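Local coordinates for major allergen Alt a 1 (Alternaria alternata, PDB 3V0R), which is an allergen of the fungal cell wall and may bind and inhibit the beta-glucanase activity of host plant thaumatin-like proteins, at the 2,5,6-triaminopyrimidin-4-ol and 8-aminooctanoic acid site. Numbering follows the deposited sequence. Chains: chain A/B, Major allergen Alt a 1.

The 2,5,6-triaminopyrimidin-4-ol and 8-aminooctanoic acid site. Residues chain A 13-14, 16, 86, 88, 92, 94, 126; chain B 13-14, 16, 86, 88, 92, 94, 126. With 0FU (2,5,6-triaminopyrimidin-4-ol), chain E; 8AC (8-aminooctanoic acid), chain C; 8AC (8-aminooctanoic acid), chain D.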
# COMPACT_ATOMS: atom_id res chain seq x y z
N ASP A 13 -26.73 3.91 -10.87
CA ASP A 13 -26.19 4.14 -9.52
C ASP A 13 -25.64 2.86 -8.91
O ASP A 13 -24.81 2.94 -8.02
CB ASP A 13 -27.25 4.69 -8.59
CG ASP A 13 -27.54 6.17 -8.80
OD1 ASP A 13 -26.72 6.93 -9.29
OD2 ASP A 13 -28.67 6.59 -8.46
N TYR A 14 -26.17 1.70 -9.34
CA TYR A 14 -25.76 0.40 -8.78
C TYR A 14 -25.05 -0.46 -9.82
O TYR A 14 -24.92 -1.67 -9.66
CB TYR A 14 -27.00 -0.30 -8.21
CG TYR A 14 -27.52 0.46 -7.01
CD1 TYR A 14 -28.56 1.33 -7.13
CD2 TYR A 14 -26.89 0.34 -5.77
CE1 TYR A 14 -29.04 2.07 -6.04
CE2 TYR A 14 -27.36 1.06 -4.68
CZ TYR A 14 -28.39 1.93 -4.85
OH TYR A 14 -28.85 2.65 -3.78
N TRP A 16 -21.45 -0.84 -11.95
CA TRP A 16 -20.03 -0.53 -11.98
C TRP A 16 -19.37 -1.20 -13.13
O TRP A 16 -19.82 -2.29 -13.55
CB TRP A 16 -19.35 -0.94 -10.69
CG TRP A 16 -19.78 -0.22 -9.46
CD1 TRP A 16 -20.53 0.92 -9.34
CD2 TRP A 16 -19.46 -0.59 -8.07
NE1 TRP A 16 -20.68 1.27 -8.03
CE2 TRP A 16 -20.05 0.38 -7.24
CE3 TRP A 16 -18.78 -1.64 -7.49
CZ2 TRP A 16 -19.95 0.32 -5.85
CZ3 TRP A 16 -18.66 -1.68 -6.12
CH2 TRP A 16 -19.28 -0.74 -5.32
N GLN A 86 -20.73 -6.16 -0.78
CA GLN A 86 -20.62 -4.89 -0.06
C GLN A 86 -21.66 -4.90 1.09
O GLN A 86 -22.88 -4.89 0.85
CB GLN A 86 -20.99 -3.73 -1.05
CG GLN A 86 -20.72 -2.31 -0.50
CD GLN A 86 -21.30 -1.19 -1.32
OE1 GLN A 86 -21.99 -1.39 -2.33
NE2 GLN A 86 -21.08 0.03 -0.85
N VAL A 88 -23.41 -2.80 3.51
CA VAL A 88 -23.72 -1.38 3.70
C VAL A 88 -24.18 -1.08 5.13
O VAL A 88 -23.95 -0.01 5.67
CB VAL A 88 -24.84 -0.98 2.68
CG1 VAL A 88 -25.36 0.44 2.91
CG2 VAL A 88 -24.27 -1.11 1.27
N ILE A 92 -28.28 -4.64 5.36
CA ILE A 92 -28.22 -4.52 3.92
C ILE A 92 -26.86 -4.94 3.43
O ILE A 92 -25.85 -4.35 3.83
CB ILE A 92 -28.45 -3.07 3.46
CG1 ILE A 92 -29.84 -2.57 3.91
CG2 ILE A 92 -28.33 -2.94 1.95
CD1 ILE A 92 -30.04 -1.05 3.66
N TYR A 94 -25.12 -5.97 -0.46
CA TYR A 94 -25.27 -6.12 -1.90
C TYR A 94 -24.32 -7.16 -2.39
O TYR A 94 -23.24 -7.30 -1.83
CB TYR A 94 -24.93 -4.83 -2.64
CG TYR A 94 -25.73 -3.63 -2.28
CD1 TYR A 94 -27.06 -3.72 -2.01
CD2 TYR A 94 -25.15 -2.36 -2.30
CE1 TYR A 94 -27.80 -2.59 -1.64
CE2 TYR A 94 -25.90 -1.21 -1.95
CZ TYR A 94 -27.21 -1.35 -1.65
OH TYR A 94 -27.97 -0.25 -1.33
N LEU A 126 -25.22 -4.30 -8.61
CA LEU A 126 -25.33 -4.60 -7.20
C LEU A 126 -26.79 -4.74 -6.77
O LEU A 126 -27.58 -3.82 -6.95
CB LEU A 126 -24.59 -3.53 -6.37
CG LEU A 126 -23.09 -3.43 -6.56
CD1 LEU A 126 -22.65 -2.02 -6.19
CD2 LEU A 126 -22.41 -4.46 -5.66
N ASP B 13 -26.87 5.63 9.72
CA ASP B 13 -26.38 5.22 8.40
C ASP B 13 -25.40 6.22 7.82
O ASP B 13 -24.61 5.86 6.96
CB ASP B 13 -27.53 5.06 7.42
CG ASP B 13 -28.32 3.77 7.61
OD1 ASP B 13 -27.83 2.79 8.13
OD2 ASP B 13 -29.51 3.77 7.21
N TYR B 14 -25.52 7.50 8.23
CA TYR B 14 -24.66 8.57 7.71
C TYR B 14 -23.74 9.14 8.78
O TYR B 14 -23.19 10.24 8.63
CB TYR B 14 -25.55 9.65 7.09
CG TYR B 14 -26.25 9.11 5.86
CD1 TYR B 14 -27.54 8.66 5.93
CD2 TYR B 14 -25.57 9.00 4.65
CE1 TYR B 14 -28.19 8.12 4.82
CE2 TYR B 14 -26.22 8.47 3.54
CZ TYR B 14 -27.48 8.02 3.66
OH TYR B 14 -28.12 7.49 2.56
N TRP B 16 -20.32 8.28 11.05
CA TRP B 16 -19.09 7.50 11.14
C TRP B 16 -18.29 7.90 12.33
O TRP B 16 -18.35 9.09 12.73
CB TRP B 16 -18.26 7.63 9.89
CG TRP B 16 -18.86 7.09 8.63
CD1 TRP B 16 -19.96 6.28 8.48
CD2 TRP B 16 -18.38 7.33 7.26
NE1 TRP B 16 -20.16 6.00 7.16
CE2 TRP B 16 -19.23 6.61 6.40
CE3 TRP B 16 -17.35 8.07 6.72
CZ2 TRP B 16 -19.06 6.62 5.02
CZ3 TRP B 16 -17.17 8.06 5.36
CH2 TRP B 16 -18.05 7.38 4.52
N GLN B 86 -17.35 12.93 -0.04
CA GLN B 86 -17.65 11.70 -0.76
C GLN B 86 -18.58 12.06 -1.95
O GLN B 86 -19.74 12.47 -1.76
CB GLN B 86 -18.43 10.75 0.21
CG GLN B 86 -18.65 9.32 -0.34
CD GLN B 86 -19.62 8.47 0.44
OE1 GLN B 86 -20.24 8.91 1.43
NE2 GLN B 86 -19.81 7.25 -0.02
N VAL B 88 -20.84 10.68 -4.46
CA VAL B 88 -21.61 9.45 -4.67
C VAL B 88 -22.09 9.31 -6.12
O VAL B 88 -22.22 8.23 -6.65
CB VAL B 88 -22.84 9.47 -3.70
CG1 VAL B 88 -23.81 8.31 -3.96
CG2 VAL B 88 -22.32 9.41 -2.27
N ILE B 92 -24.70 14.07 -6.50
CA ILE B 92 -24.74 13.95 -5.05
C ILE B 92 -23.34 13.87 -4.51
O ILE B 92 -22.58 12.98 -4.87
CB ILE B 92 -25.47 12.66 -4.61
CG1 ILE B 92 -26.93 12.67 -5.12
CG2 ILE B 92 -25.47 12.52 -3.10
CD1 ILE B 92 -27.65 11.32 -4.89
N TYR B 94 -21.51 14.27 -0.54
CA TYR B 94 -21.66 14.48 0.90
C TYR B 94 -20.43 15.12 1.43
O TYR B 94 -19.35 14.88 0.92
CB TYR B 94 -21.82 13.16 1.64
CG TYR B 94 -22.97 12.29 1.24
CD1 TYR B 94 -24.18 12.84 0.91
CD2 TYR B 94 -22.87 10.91 1.27
CE1 TYR B 94 -25.24 12.03 0.50
CE2 TYR B 94 -23.95 10.08 0.89
CZ TYR B 94 -25.11 10.66 0.53
OH TYR B 94 -26.20 9.89 0.17
N LEU B 126 -22.52 12.80 7.58
CA LEU B 126 -22.46 13.11 6.17
C LEU B 126 -23.77 13.73 5.69
O LEU B 126 -24.84 13.15 5.83
CB LEU B 126 -22.10 11.85 5.37
CG LEU B 126 -20.74 11.23 5.62
CD1 LEU B 126 -20.80 9.76 5.26
CD2 LEU B 126 -19.71 11.96 4.75
C4 0FU E . -25.96 5.34 -0.56
N3 0FU E . -27.25 5.78 -0.63
C2 0FU E . -28.30 4.92 -0.70
NAA 0FU E . -29.55 5.42 -0.77
N1 0FU E . -28.12 3.58 -0.69
C6 0FU E . -26.85 3.08 -0.62
NAB 0FU E . -26.66 1.79 -0.62
C5 0FU E . -25.73 3.95 -0.55
NAC 0FU E . -24.45 3.51 -0.48
O4 0FU E . -24.87 6.18 -0.50
NAA 8AC C . -29.77 8.32 -4.29
OAB 8AC C . -23.34 0.41 -3.72
OAC 8AC C . -21.92 1.88 -3.09
CAD 8AC C . -28.44 7.77 -3.96
CAE 8AC C . -28.11 6.69 -4.96
CAF 8AC C . -26.61 6.49 -5.11
CAG 8AC C . -26.23 5.23 -4.33
CAH 8AC C . -25.10 4.50 -4.97
CAI 8AC C . -24.55 3.44 -3.98
CAJ 8AC C . -23.64 2.48 -4.71
CAK 8AC C . -22.90 1.54 -3.74
NAA 8AC D . -30.96 2.49 2.99
OAB 8AC D . -22.18 7.69 2.75
OAC 8AC D . -21.33 5.82 2.17
CAD 8AC D . -29.52 2.55 2.72
CAE 8AC D . -28.87 3.46 3.74
CAF 8AC D . -27.41 3.12 3.96
CAG 8AC D . -26.58 4.17 3.20
CAH 8AC D . -25.30 4.47 3.90
CAI 8AC D . -24.37 5.26 2.93
CAJ 8AC D . -23.22 5.86 3.71
CAK 8AC D . -22.16 6.49 2.77
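The ligand site lies between two beta-barrel subunits, A and B, whose facing pockets each take one 8-aminooctanoic acid chain and share a 2,5,6-triaminopyrimidin-4-ol. Whether this pairing is the disulfide-linked dimer cannot be judged from the site itself, and the ligands may derive from purification or crystallisation. Each 8AC puts its carboxyl group into one subunit and runs its alkyl chain across to the other. In the A pocket the carboxyl group meets A:Gln86, at the end of strand 81-87. The A:Gln86 side chain leaves with CG anti to the backbone N (chi1 -172°) and stays extended, so that its amide reaches the acid tip to tip. NE2 donates to the carboxyl oxygen OAC at 3.0 Å, with 150° at the hydrogen and the acceptor near the amide plane. The amide oxygen OE1 lies 2.6 Å from OAB, a pairing that would be a hydrogen bond if the acid carries its proton and would otherwise set two acceptors together; so close an approach of OE1 may favour the neutral acid. OE1 also sits in plane at the edge of the A:Tyr94 ring. A:Trp16 touches the carboxyl group with its CZ2 corner, while A:Leu126 CD1 covers one face of the indole, offset toward the rim, and lies 3.5 Å from OAB. Along the chain, A:Tyr14 lays one face of its ring over the methylenes, CE2 3.8 Å from CAI, and A:Asp13 brings its carboxylate alongside CAE and CAF. The opposite subunit closes the far half: B:Val88 CG1, anti to its backbone N, presses on CAF at 3.5 Å, and B:Ile92 reaches CAD and the terminal amine with CD1. The second 8AC repeats these contacts with the chains exchanged. The partly occupied pyrimidine is held unequally: its amino group NAB donates to the phenolic OH of A:Tyr94 at 2.5 Å, whereas B:Tyr94 OH stays 4.0 Å from O4.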